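Local coordinates for hypothetical protein TM1553 (Thermotoga maritima, PDB 1VRM) that probably transfers flavin mononucleotide from FAD onto target proteins, at residues Lys70-Pro75 with Val158-Gly163. Sequence-based numbering, arbitrary orientation.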
loop_
_atom_site.group_PDB
_atom_site.type_symbol
_atom_site.label_atom_id
_atom_site.label_comp_id
_atom_site.label_asym_id
_atom_site.label_seq_id
_atom_site.Cartn_x
_atom_site.Cartn_y
_atom_site.Cartn_z
ATOM N N LYS A 70 13.335 -9.167 -11.577
ATOM C CA LYS A 70 13.631 -10.371 -12.393
ATOM C C LYS A 70 12.491 -10.685 -13.346
ATOM O O LYS A 70 12.710 -10.862 -14.536
ATOM C CB LYS A 70 13.905 -11.596 -11.523
ATOM C CG LYS A 70 14.203 -12.882 -12.286
ATOM C CD LYS A 70 14.372 -13.997 -11.269
ATOM C CE LYS A 70 14.370 -15.346 -11.874
ATOM N NZ LYS A 70 14.862 -16.301 -10.820
ATOM N N ILE A 71 11.255 -10.686 -12.860
ATOM C CA ILE A 71 10.130 -10.943 -13.733
ATOM C C ILE A 71 10.019 -9.829 -14.796
ATOM O O ILE A 71 9.933 -10.097 -16.025
ATOM C CB ILE A 71 8.790 -11.011 -12.956
ATOM C CG1 ILE A 71 8.758 -12.242 -12.029
ATOM C CG2 ILE A 71 7.605 -11.026 -13.955
ATOM C CD1 ILE A 71 7.759 -12.137 -10.893
ATOM N N ASN A 72 10.100 -8.574 -14.363
ATOM C CA ASN A 72 9.977 -7.407 -15.283
ATOM C C ASN A 72 11.016 -7.379 -16.384
ATOM O O ASN A 72 10.766 -6.846 -17.487
ATOM C CB ASN A 72 9.967 -6.108 -14.524
ATOM C CG ASN A 72 8.683 -5.919 -13.707
ATOM O OD1 ASN A 72 7.662 -6.585 -13.963
ATOM N ND2 ASN A 72 8.720 -4.960 -12.779
ATOM N N ASP A 73 12.203 -7.872 -16.035
ATOM C CA ASP A 73 13.329 -7.886 -16.953
ATOM C C ASP A 73 13.360 -9.164 -17.822
ATOM O O ASP A 73 14.279 -9.327 -18.626
ATOM C CB ASP A 73 14.634 -7.749 -16.174
ATOM C CG ASP A 73 14.879 -6.321 -15.650
ATOM O OD1 ASP A 73 14.155 -5.383 -16.085
ATOM O OD2 ASP A 73 15.830 -6.189 -14.859
ATOM N N HIS A 74 12.363 -10.042 -17.632
ATOM C CA HIS A 74 12.255 -11.254 -18.402
ATOM C C HIS A 74 10.844 -11.366 -19.019
ATOM O O HIS A 74 10.095 -12.293 -18.672
ATOM C CB HIS A 74 12.578 -12.464 -17.540
ATOM C CG HIS A 74 14.021 -12.553 -17.191
ATOM N ND1 HIS A 74 14.561 -11.906 -16.105
ATOM C CD2 HIS A 74 15.059 -13.151 -17.829
ATOM C CE1 HIS A 74 15.870 -12.115 -16.068
ATOM N NE2 HIS A 74 16.199 -12.859 -17.116
ATOM N N PRO A 75 10.477 -10.470 -19.975
ATOM C CA PRO A 75 9.167 -10.541 -20.624
ATOM C C PRO A 75 9.093 -11.761 -21.528
ATOM O O PRO A 75 10.138 -12.297 -21.966
ATOM C CB PRO A 75 9.127 -9.262 -21.487
ATOM C CG PRO A 75 10.530 -8.992 -21.792
ATOM C CD PRO A 75 11.273 -9.362 -20.521
ATOM N N VAL A 158 4.018 -5.778 -20.028
ATOM C CA VAL A 158 3.647 -5.179 -18.734
ATOM C C VAL A 158 4.785 -5.366 -17.725
ATOM O O VAL A 158 5.586 -6.308 -17.821
ATOM C CB VAL A 158 2.330 -5.655 -18.132
ATOM C CG1 VAL A 158 1.156 -5.451 -19.040
ATOM C CG2 VAL A 158 2.429 -7.062 -17.685
ATOM N N LYS A 159 4.821 -4.468 -16.755
ATOM C CA LYS A 159 5.714 -4.568 -15.643
ATOM C C LYS A 159 4.907 -4.433 -14.344
ATOM O O LYS A 159 4.015 -3.597 -14.224
ATOM C CB LYS A 159 6.791 -3.516 -15.679
ATOM C CG LYS A 159 7.787 -3.721 -16.861
ATOM C CD LYS A 159 8.957 -2.803 -16.720
ATOM C CE LYS A 159 10.163 -3.150 -17.607
ATOM N NZ LYS A 159 11.396 -2.262 -17.377
ATOM N N ILE A 160 5.257 -5.265 -13.383
ATOM C CA ILE A 160 4.584 -5.340 -12.067
ATOM C C ILE A 160 5.248 -4.328 -11.147
ATOM O O ILE A 160 6.480 -4.226 -11.091
ATOM C CB ILE A 160 4.758 -6.755 -11.489
ATOM C CG1 ILE A 160 3.997 -7.780 -12.371
ATOM C CG2 ILE A 160 4.387 -6.791 -10.046
ATOM C CD1 ILE A 160 4.329 -9.227 -12.109
ATOM N N ASP A 161 4.450 -3.587 -10.402
ATOM C CA ASP A 161 4.949 -2.739 -9.319
ATOM C C ASP A 161 4.026 -3.006 -8.121
ATOM O O ASP A 161 2.805 -2.883 -8.247
ATOM C CB ASP A 161 4.929 -1.238 -9.625
ATOM C CG ASP A 161 5.498 -0.429 -8.422
ATOM O OD1 ASP A 161 6.740 -0.256 -8.311
ATOM O OD2 ASP A 161 4.706 -0.032 -7.544
ATOM N N LEU A 162 4.631 -3.390 -6.993
ATOM C CA LEU A 162 3.877 -3.805 -5.788
ATOM C C LEU A 162 3.820 -2.698 -4.724
ATOM O O LEU A 162 3.428 -2.963 -3.579
ATOM C CB LEU A 162 4.470 -5.100 -5.192
ATOM C CG LEU A 162 4.366 -6.339 -6.088
ATOM C CD1 LEU A 162 4.858 -7.620 -5.481
ATOM C CD2 LEU A 162 2.907 -6.565 -6.543
ATOM N N GLY A 163 4.133 -1.457 -5.092
ATOM C CA GLY A 163 4.205 -0.400 -4.117
ATOM C C GLY A 163 2.841 -0.116 -3.473
ATOM O O GLY A 163 2.784 0.469 -2.377
HETATM O O HOH W 1 8.101 -6.696 -18.993
HETATM O O HOH W 2 12.645 -3.340 -14.936
#
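The amide of N72, in the last turn of helix 67-72, turns its OD1 and ND2 toward the backbone of I160 and bonds to both its N-H and its C=O. ND2 donates to I160 O at 2.9 Å in a nearly straight bond (173°). It lies in the plane of that carbonyl, on a lone pair, with I160 O also in the plane of the amide. OD1 accepts from I160 N at 2.8 Å, the donor tilted 27° from the carbonyl plane of N72. CG of N72 stands anti to its own carbonyl carbon (chi1 -69°), on the side of the loop that leads to helix 166-181. The single side chain thus does for I160 what a neighbouring antiparallel strand does at a hydrogen-bonded pair, occupying both main-chain polar groups of one residue. An alanine here lacks the amide, which would probably leave the N-H and C=O of I160 without these mates and the loop less firmly tied to the helix end. The side chain of K159 crosses that of N72 obliquely, its CB 3.6 Å from N72 CG. Extended beyond CG, it brings CE beside N72 O and carries NZ to a salt bridge with E112. The same ammonium reaches D73 through a water, which accepts from K159 NZ at 2.9 Å and donates to D73 OD1; the other carboxylate oxygen of D73 pairs with K69. A second water donates to both N72 O and V158 O, 2.8 Å from the latter, joining the backbones. I71 CG2 meets I160 CD1 loosely at 4.2 Å, and I71 also packs on I89 of helix 83-98.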